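Local structure of oligogalacturonate lyase (Yersinia enterocolitica subsp. enterocolitica, 3PE7) at residues A[242-253]-A[286-297]; A[324-335]-A[380-388]. The protein cleaves oligogalacturonates, the short fragments of pectin, by beta-elimination in the cytoplasm, with a manganese ion bound in its seven-bladed beta-propeller. One frame throughout, in Å; residues are numbered along the deposited sequence.

Contact 1. Residues A[242-253]-A[286-297]; sequences HEFWVPDGSALV and SHLMSNYDGSLM. With MN (manganese (II) ion), chain B.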
# COMPACT_ATOMS: atom_id res chain seq x y z
N HIS A 242 -4.30 10.22 0.78
CA HIS A 242 -3.14 9.47 1.30
C HIS A 242 -3.34 8.96 2.71
O HIS A 242 -2.37 8.78 3.45
CB HIS A 242 -1.86 10.32 1.23
CG HIS A 242 -1.51 10.77 -0.15
ND1 HIS A 242 -0.39 11.53 -0.43
CD2 HIS A 242 -2.11 10.55 -1.35
CE1 HIS A 242 -0.34 11.80 -1.72
NE2 HIS A 242 -1.37 11.21 -2.30
N GLU A 243 -4.60 8.72 3.09
CA GLU A 243 -4.89 8.29 4.46
C GLU A 243 -4.32 6.90 4.74
O GLU A 243 -4.30 6.02 3.87
CB GLU A 243 -6.40 8.37 4.80
CG GLU A 243 -7.27 7.24 4.21
CD GLU A 243 -7.61 7.45 2.73
OE1 GLU A 243 -7.33 8.56 2.19
OE2 GLU A 243 -8.15 6.50 2.12
N PHE A 244 -3.81 6.73 5.95
CA PHE A 244 -3.34 5.43 6.41
C PHE A 244 -3.39 5.38 7.94
O PHE A 244 -3.38 6.43 8.60
CB PHE A 244 -1.92 5.09 5.90
CG PHE A 244 -0.83 5.95 6.48
CD1 PHE A 244 -0.02 5.48 7.53
CD2 PHE A 244 -0.59 7.23 5.97
CE1 PHE A 244 1.01 6.28 8.06
CE2 PHE A 244 0.44 8.02 6.47
CZ PHE A 244 1.24 7.55 7.52
N TRP A 245 -3.47 4.18 8.49
CA TRP A 245 -3.33 3.97 9.92
C TRP A 245 -1.85 3.95 10.30
O TRP A 245 -1.06 3.21 9.70
CB TRP A 245 -3.93 2.62 10.36
CG TRP A 245 -5.45 2.57 10.38
CD1 TRP A 245 -6.26 1.79 9.57
CD2 TRP A 245 -6.32 3.30 11.23
NE1 TRP A 245 -7.59 2.00 9.89
CE2 TRP A 245 -7.65 2.94 10.89
CE3 TRP A 245 -6.11 4.23 12.26
CZ2 TRP A 245 -8.77 3.46 11.56
CZ3 TRP A 245 -7.23 4.76 12.93
CH2 TRP A 245 -8.54 4.38 12.56
N VAL A 246 -1.47 4.72 11.32
CA VAL A 246 -0.18 4.43 11.98
C VAL A 246 -0.25 2.96 12.40
O VAL A 246 -1.28 2.52 12.90
CB VAL A 246 0.06 5.34 13.21
CG1 VAL A 246 1.48 5.14 13.77
CG2 VAL A 246 -0.14 6.80 12.84
N PRO A 247 0.83 2.19 12.17
CA PRO A 247 0.74 0.72 12.40
C PRO A 247 0.43 0.31 13.82
O PRO A 247 -0.09 -0.79 14.02
CB PRO A 247 2.11 0.20 11.96
CG PRO A 247 2.56 1.19 10.90
CD PRO A 247 2.01 2.55 11.38
N ASP A 248 0.71 1.17 14.79
CA ASP A 248 0.30 0.88 16.19
C ASP A 248 -1.18 1.18 16.45
O ASP A 248 -1.67 0.89 17.54
CB ASP A 248 1.22 1.57 17.21
CG ASP A 248 1.09 3.09 17.22
OD1 ASP A 248 0.27 3.68 16.48
OD2 ASP A 248 1.82 3.71 18.03
N GLY A 249 -1.87 1.76 15.48
CA GLY A 249 -3.30 2.07 15.60
C GLY A 249 -3.63 3.30 16.44
O GLY A 249 -4.79 3.51 16.81
N SER A 250 -2.61 4.10 16.73
CA SER A 250 -2.77 5.30 17.57
C SER A 250 -3.55 6.42 16.89
O SER A 250 -4.21 7.22 17.58
CB SER A 250 -1.40 5.80 18.03
OG SER A 250 -0.57 6.13 16.91
N ALA A 251 -3.47 6.49 15.56
CA ALA A 251 -4.04 7.62 14.81
C ALA A 251 -4.21 7.24 13.34
O ALA A 251 -3.53 6.32 12.84
CB ALA A 251 -3.14 8.84 14.92
N LEU A 252 -5.12 7.97 12.67
CA LEU A 252 -5.22 7.97 11.21
C LEU A 252 -4.48 9.21 10.71
O LEU A 252 -4.72 10.32 11.17
CB LEU A 252 -6.68 7.98 10.77
CG LEU A 252 -6.99 7.66 9.29
CD1 LEU A 252 -6.77 6.18 8.98
CD2 LEU A 252 -8.39 8.09 8.97
N VAL A 253 -3.54 9.01 9.78
CA VAL A 253 -2.72 10.09 9.24
C VAL A 253 -3.15 10.32 7.80
O VAL A 253 -3.56 9.39 7.12
CB VAL A 253 -1.21 9.74 9.34
CG1 VAL A 253 -0.31 10.75 8.59
CG2 VAL A 253 -0.78 9.64 10.81
N SER A 286 3.60 11.50 -3.54
CA SER A 286 2.54 10.69 -4.14
C SER A 286 1.93 9.71 -3.15
O SER A 286 0.85 9.21 -3.37
CB SER A 286 3.08 9.96 -5.37
OG SER A 286 3.28 10.91 -6.43
N HIS A 287 2.67 9.43 -2.08
CA HIS A 287 2.27 8.50 -1.02
C HIS A 287 2.88 8.98 0.29
O HIS A 287 3.79 9.82 0.31
CB HIS A 287 2.76 7.09 -1.33
CG HIS A 287 2.40 6.63 -2.70
ND1 HIS A 287 3.23 6.82 -3.79
CD2 HIS A 287 1.29 6.01 -3.17
CE1 HIS A 287 2.64 6.33 -4.87
NE2 HIS A 287 1.47 5.83 -4.52
N LEU A 288 2.33 8.46 1.40
CA LEU A 288 2.89 8.71 2.72
C LEU A 288 2.79 7.44 3.56
O LEU A 288 1.79 6.70 3.49
CB LEU A 288 2.14 9.86 3.40
CG LEU A 288 2.73 10.44 4.69
CD1 LEU A 288 4.16 11.00 4.47
CD2 LEU A 288 1.80 11.53 5.22
N MET A 289 3.82 7.17 4.35
CA MET A 289 3.82 6.00 5.23
C MET A 289 4.65 6.31 6.47
O MET A 289 5.54 7.17 6.44
CB MET A 289 4.39 4.78 4.47
CG MET A 289 4.29 3.44 5.19
SD MET A 289 2.70 3.16 6.01
CE MET A 289 3.05 1.62 6.86
N SER A 290 4.35 5.61 7.57
CA SER A 290 5.12 5.79 8.81
C SER A 290 5.80 4.50 9.29
O SER A 290 5.53 3.41 8.78
CB SER A 290 4.22 6.34 9.92
OG SER A 290 3.38 5.32 10.45
N ASN A 291 6.69 4.65 10.27
CA ASN A 291 7.20 3.52 11.04
C ASN A 291 6.13 3.13 12.08
O ASN A 291 5.03 3.68 12.07
CB ASN A 291 8.54 3.85 11.69
CG ASN A 291 8.45 4.93 12.76
OD1 ASN A 291 7.45 5.62 12.90
ND2 ASN A 291 9.54 5.08 13.54
N TYR A 292 6.46 2.19 12.96
CA TYR A 292 5.42 1.57 13.80
C TYR A 292 4.65 2.54 14.69
O TYR A 292 3.42 2.45 14.79
CB TYR A 292 6.04 0.44 14.62
CG TYR A 292 5.05 -0.42 15.37
CD1 TYR A 292 4.29 -1.37 14.72
CD2 TYR A 292 4.88 -0.27 16.75
CE1 TYR A 292 3.38 -2.18 15.43
CE2 TYR A 292 3.97 -1.07 17.46
CZ TYR A 292 3.23 -2.01 16.79
OH TYR A 292 2.36 -2.81 17.49
N ASP A 293 5.35 3.49 15.32
CA ASP A 293 4.70 4.41 16.26
C ASP A 293 4.47 5.81 15.70
O ASP A 293 4.08 6.70 16.43
CB ASP A 293 5.49 4.47 17.60
CG ASP A 293 6.83 5.18 17.47
OD1 ASP A 293 7.39 5.61 18.52
OD2 ASP A 293 7.34 5.31 16.33
N GLY A 294 4.72 6.00 14.40
CA GLY A 294 4.48 7.29 13.77
C GLY A 294 5.50 8.36 14.12
O GLY A 294 5.26 9.54 13.87
N SER A 295 6.64 7.96 14.70
CA SER A 295 7.72 8.91 15.00
C SER A 295 8.54 9.30 13.76
O SER A 295 9.24 10.30 13.75
CB SER A 295 8.64 8.35 16.09
OG SER A 295 9.18 7.09 15.72
N LEU A 296 8.49 8.45 12.73
CA LEU A 296 9.11 8.76 11.43
C LEU A 296 8.10 8.54 10.32
O LEU A 296 7.30 7.61 10.39
CB LEU A 296 10.32 7.85 11.17
CG LEU A 296 11.54 7.95 12.09
CD1 LEU A 296 12.50 6.82 11.76
CD2 LEU A 296 12.19 9.32 11.96
N MET A 297 8.14 9.39 9.30
CA MET A 297 7.34 9.18 8.10
C MET A 297 8.19 9.31 6.86
O MET A 297 9.27 9.91 6.89
CB MET A 297 6.14 10.14 8.05
CG MET A 297 5.17 9.96 9.23
SD MET A 297 3.62 10.86 9.02
CE MET A 297 2.94 10.62 10.67
MN MN B . 0.68 4.23 -5.70
O HOH W 1 -0.59 7.23 2.17
O HOH W 2 1.98 12.30 0.49
O HOH W 3 2.20 6.23 18.60

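Contact 2. Residues A[324-335]-A[380-388]; sequences VFNMKNGTQHRV and ATLPESVWK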
# COMPACT_ATOMS: atom_id res chain seq x y z
N VAL A 324 12.26 11.95 4.45
CA VAL A 324 11.90 11.37 5.75
C VAL A 324 11.56 12.50 6.69
O VAL A 324 12.29 13.51 6.75
CB VAL A 324 13.01 10.46 6.34
CG1 VAL A 324 12.75 10.16 7.84
CG2 VAL A 324 13.10 9.16 5.57
N PHE A 325 10.46 12.34 7.40
CA PHE A 325 9.96 13.35 8.34
C PHE A 325 10.15 12.82 9.74
O PHE A 325 9.61 11.77 10.08
CB PHE A 325 8.48 13.66 8.07
CG PHE A 325 8.20 14.01 6.64
CD1 PHE A 325 8.33 15.32 6.19
CD2 PHE A 325 7.84 13.02 5.73
CE1 PHE A 325 8.09 15.63 4.85
CE2 PHE A 325 7.60 13.32 4.40
CZ PHE A 325 7.72 14.62 3.95
N ASN A 326 10.97 13.52 10.53
CA ASN A 326 11.16 13.15 11.93
C ASN A 326 10.11 13.87 12.76
O ASN A 326 10.14 15.10 12.92
CB ASN A 326 12.60 13.48 12.39
CG ASN A 326 12.88 13.04 13.82
OD1 ASN A 326 12.00 13.07 14.69
ND2 ASN A 326 14.13 12.66 14.08
N MET A 327 9.15 13.10 13.25
CA MET A 327 7.97 13.67 13.87
C MET A 327 8.21 14.05 15.33
O MET A 327 7.37 14.68 15.94
CB MET A 327 6.77 12.72 13.74
CG MET A 327 6.51 12.18 12.32
SD MET A 327 6.27 13.43 11.03
CE MET A 327 4.74 14.19 11.61
N LYS A 328 9.35 13.67 15.88
CA LYS A 328 9.70 14.06 17.25
C LYS A 328 10.34 15.45 17.24
O LYS A 328 10.09 16.26 18.15
CB LYS A 328 10.67 13.06 17.87
CG LYS A 328 10.04 11.78 18.35
CD LYS A 328 11.10 10.88 18.95
CE LYS A 328 10.53 9.52 19.34
NZ LYS A 328 11.64 8.61 19.76
N ASN A 329 11.15 15.67 16.20
CA ASN A 329 11.98 16.85 15.94
C ASN A 329 11.23 17.94 15.17
O ASN A 329 11.55 19.13 15.28
CB ASN A 329 13.11 16.41 14.98
CG ASN A 329 14.41 16.07 15.69
OD1 ASN A 329 14.48 15.12 16.49
ND2 ASN A 329 15.45 16.81 15.37
N GLY A 330 10.28 17.53 14.33
CA GLY A 330 9.71 18.41 13.34
C GLY A 330 10.65 18.68 12.17
O GLY A 330 10.45 19.64 11.43
N THR A 331 11.67 17.84 11.99
CA THR A 331 12.63 18.05 10.90
C THR A 331 12.33 17.20 9.66
O THR A 331 11.69 16.15 9.74
CB THR A 331 14.07 17.77 11.35
OG1 THR A 331 14.15 16.46 11.89
CG2 THR A 331 14.52 18.81 12.40
N GLN A 332 12.79 17.68 8.51
CA GLN A 332 12.57 17.04 7.21
C GLN A 332 13.92 16.73 6.57
O GLN A 332 14.84 17.56 6.64
CB GLN A 332 11.77 17.97 6.31
CG GLN A 332 11.51 17.47 4.90
CD GLN A 332 10.77 18.49 4.05
OE1 GLN A 332 9.66 18.90 4.39
NE2 GLN A 332 11.40 18.93 2.97
N HIS A 333 14.02 15.57 5.93
CA HIS A 333 15.30 15.05 5.44
C HIS A 333 15.17 14.51 4.04
O HIS A 333 14.38 13.61 3.78
CB HIS A 333 15.81 13.96 6.39
CG HIS A 333 15.91 14.43 7.80
ND1 HIS A 333 17.06 14.98 8.32
CD2 HIS A 333 14.98 14.50 8.78
CE1 HIS A 333 16.85 15.35 9.57
NE2 HIS A 333 15.59 15.08 9.87
N ARG A 334 15.95 15.08 3.12
CA ARG A 334 16.00 14.58 1.76
C ARG A 334 17.04 13.46 1.77
O ARG A 334 18.25 13.71 1.78
CB ARG A 334 16.38 15.73 0.83
CG ARG A 334 16.26 15.41 -0.62
CD ARG A 334 16.32 16.69 -1.43
NE ARG A 334 17.68 17.17 -1.60
CZ ARG A 334 18.00 18.25 -2.32
NH1 ARG A 334 17.05 18.97 -2.93
NH2 ARG A 334 19.27 18.62 -2.43
N VAL A 335 16.58 12.20 1.80
CA VAL A 335 17.48 11.11 2.15
C VAL A 335 18.14 10.42 0.96
O VAL A 335 19.29 9.94 1.05
CB VAL A 335 16.79 10.09 3.11
CG1 VAL A 335 16.43 10.79 4.43
CG2 VAL A 335 15.57 9.48 2.49
N ALA A 380 17.42 2.15 0.62
CA ALA A 380 18.26 3.32 0.94
C ALA A 380 18.50 3.42 2.44
O ALA A 380 17.56 3.33 3.23
CB ALA A 380 17.61 4.59 0.41
N THR A 381 19.77 3.61 2.84
CA THR A 381 20.14 3.71 4.26
C THR A 381 19.93 5.11 4.75
O THR A 381 20.41 6.07 4.14
CB THR A 381 21.61 3.26 4.48
OG1 THR A 381 21.73 1.90 4.06
CG2 THR A 381 21.98 3.33 5.98
N LEU A 382 19.17 5.25 5.84
CA LEU A 382 18.91 6.57 6.37
C LEU A 382 20.20 7.16 6.97
O LEU A 382 20.91 6.46 7.70
CB LEU A 382 17.81 6.53 7.42
CG LEU A 382 16.40 6.04 7.02
CD1 LEU A 382 15.44 6.35 8.16
CD2 LEU A 382 15.89 6.65 5.72
N PRO A 383 20.50 8.43 6.64
CA PRO A 383 21.66 9.13 7.22
C PRO A 383 21.52 9.32 8.73
O PRO A 383 20.40 9.47 9.23
CB PRO A 383 21.61 10.50 6.54
CG PRO A 383 20.21 10.72 6.20
CD PRO A 383 19.70 9.33 5.79
N GLU A 384 22.64 9.33 9.44
CA GLU A 384 22.64 9.58 10.88
C GLU A 384 21.92 10.88 11.22
O GLU A 384 21.28 10.99 12.27
CB GLU A 384 24.08 9.61 11.43
CG GLU A 384 24.81 8.24 11.44
CD GLU A 384 26.22 8.31 12.05
OE1 GLU A 384 26.61 9.39 12.56
OE2 GLU A 384 26.94 7.28 12.04
N SER A 385 21.99 11.85 10.31
CA SER A 385 21.38 13.17 10.50
C SER A 385 19.86 13.16 10.71
O SER A 385 19.29 14.14 11.22
CB SER A 385 21.77 14.10 9.34
OG SER A 385 21.41 13.57 8.07
N VAL A 386 19.19 12.07 10.33
CA VAL A 386 17.75 11.95 10.59
C VAL A 386 17.44 12.07 12.08
O VAL A 386 16.43 12.64 12.47
CB VAL A 386 17.16 10.62 10.00
CG1 VAL A 386 15.79 10.32 10.57
CG2 VAL A 386 17.08 10.71 8.49
N TRP A 387 18.34 11.54 12.91
CA TRP A 387 18.17 11.54 14.36
C TRP A 387 19.13 12.53 15.03
O TRP A 387 19.37 12.44 16.24
CB TRP A 387 18.43 10.13 14.91
CG TRP A 387 17.50 9.09 14.37
CD1 TRP A 387 16.26 8.77 14.83
CD2 TRP A 387 17.74 8.22 13.24
NE1 TRP A 387 15.71 7.75 14.09
CE2 TRP A 387 16.60 7.39 13.10
CE3 TRP A 387 18.80 8.06 12.34
CZ2 TRP A 387 16.48 6.42 12.10
CZ3 TRP A 387 18.70 7.09 11.34
CH2 TRP A 387 17.54 6.29 11.23
N LYS A 388 19.66 13.47 14.24
CA LYS A 388 20.81 14.32 14.62
C LYS A 388 22.00 13.50 15.12
O LYS A 388 23.04 13.39 14.44
CB LYS A 388 20.41 15.39 15.65
CG LYS A 388 19.29 16.32 15.21
CD LYS A 388 19.40 17.66 15.95
CE LYS A 388 18.15 18.54 15.77
NZ LYS A 388 17.85 18.87 14.34
O HOH W 4 16.68 15.37 13.31
O HOH W 5 19.42 14.76 6.99

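Contact 1. Residues A[242-253]-A[286-297]
The ring of F244 lies against the backbone of L288 and M289, with M289 CA over one face, 4.1 Å from the ring centroid and 23° off the ring normal. This is packing between successive blades of the seven-bladed beta-propeller: the first strand of one four-stranded sheet, 238-245, faces the first strand of the next, 287-290, and the short segments 242-245 and 287-290 run nearly parallel, 17° apart. M289 SD approaches the F244 ring obliquely, 3.9 Å from CD1, a Met-aromatic contact. L288 CG packs on F244 CE2, while V253 and M297 meet tip to tip, V253 CG2 being 3.8 Å from M297 CE. Toward the type I turns 246-249 and 291-294, at the end of the strands far from the manganese, P247 CD sits 3.2 Å from S290 OG, whose hydroxyl donates to N291 O. D248 CB lies over a face of the Y292 ring, and D248 N gives Y292 O a weak bond, its N-H angle only 128°. At the other end the H242 ring places one face over S286 O and H287 CA. The CB of H287 points away from 242-253; its NE2 binds manganese at 2.1 Å, and its ND1 is hydrogen-bonded to D300 OD1. Between the strands, one water donates to both H242 O (2.7 Å) and L288 O (2.8 Å).

Contact 2. Residues A[324-335]-A[380-388]
H333 leans over V386 from strand 331-337. CB and CG both border V386 CG2, CG at 4.0 Å. With CG anti to the carbonyl carbon (chi1 -55°), the imidazole lies flat above V386 CA, which stands 3.8 Å from the ring centroid and 14° off its normal, a CH-pi contact. ND1 is joined to S385 OG through a water, CE1 comes within 3.2 Å of S385 O, and NE2 shares a hydrogen bond of 2.8 Å with T331 OG1. Beside the ring, N326 ND2 donates to V386 O at 2.8 Å and 161°, with the acceptor in the amide plane. The amide's rotation is fixed from its other end, since N326 OD1 accepts from K328 N (an Asx turn) and also from N329 N, completing an Asx motif. V386 O also takes a water proton. On the apolar side of V386, V324 CG2 meets L382 CD2 at 3.8 Å, and V335 CG1 rests on P383 CD and V386 CG2. The tail 382-388, with its 3-10 turn 384-386, leaves strand 376-381 in the propeller blade that also holds N-terminal strands 12-15 and 22-25, a ring closure common in beta-propellers, and packs on strands 321-326 and 331-337 of the preceding blade, where V386 and W387 reach L296 of strand 296-301.

Contacts 1 and 2 share one four-stranded antiparallel sheet, ordered 287-290, 296-301, 321-326, 331-337, contact 1 using its first two strands and contact 2 its last two. Its first strand, with M297 of the second, packs on the preceding blade; its last two strands receive the C-terminal tail. The contact centres are 16 Å apart, yet they touch directly: M297 O to F325 N and S295 O to M327 N, each 2.8 Å, are probable hydrogen bonds between adjacent strands. The centre of contact 1 is about 12 Å, and that of contact 2 about 22 Å, from the centre of the chain. Contact 1 supplies H287 to the manganese site, completed on the protein side by Q350, H353 and H355; contact 2 is packing remote from the annotated metal sites.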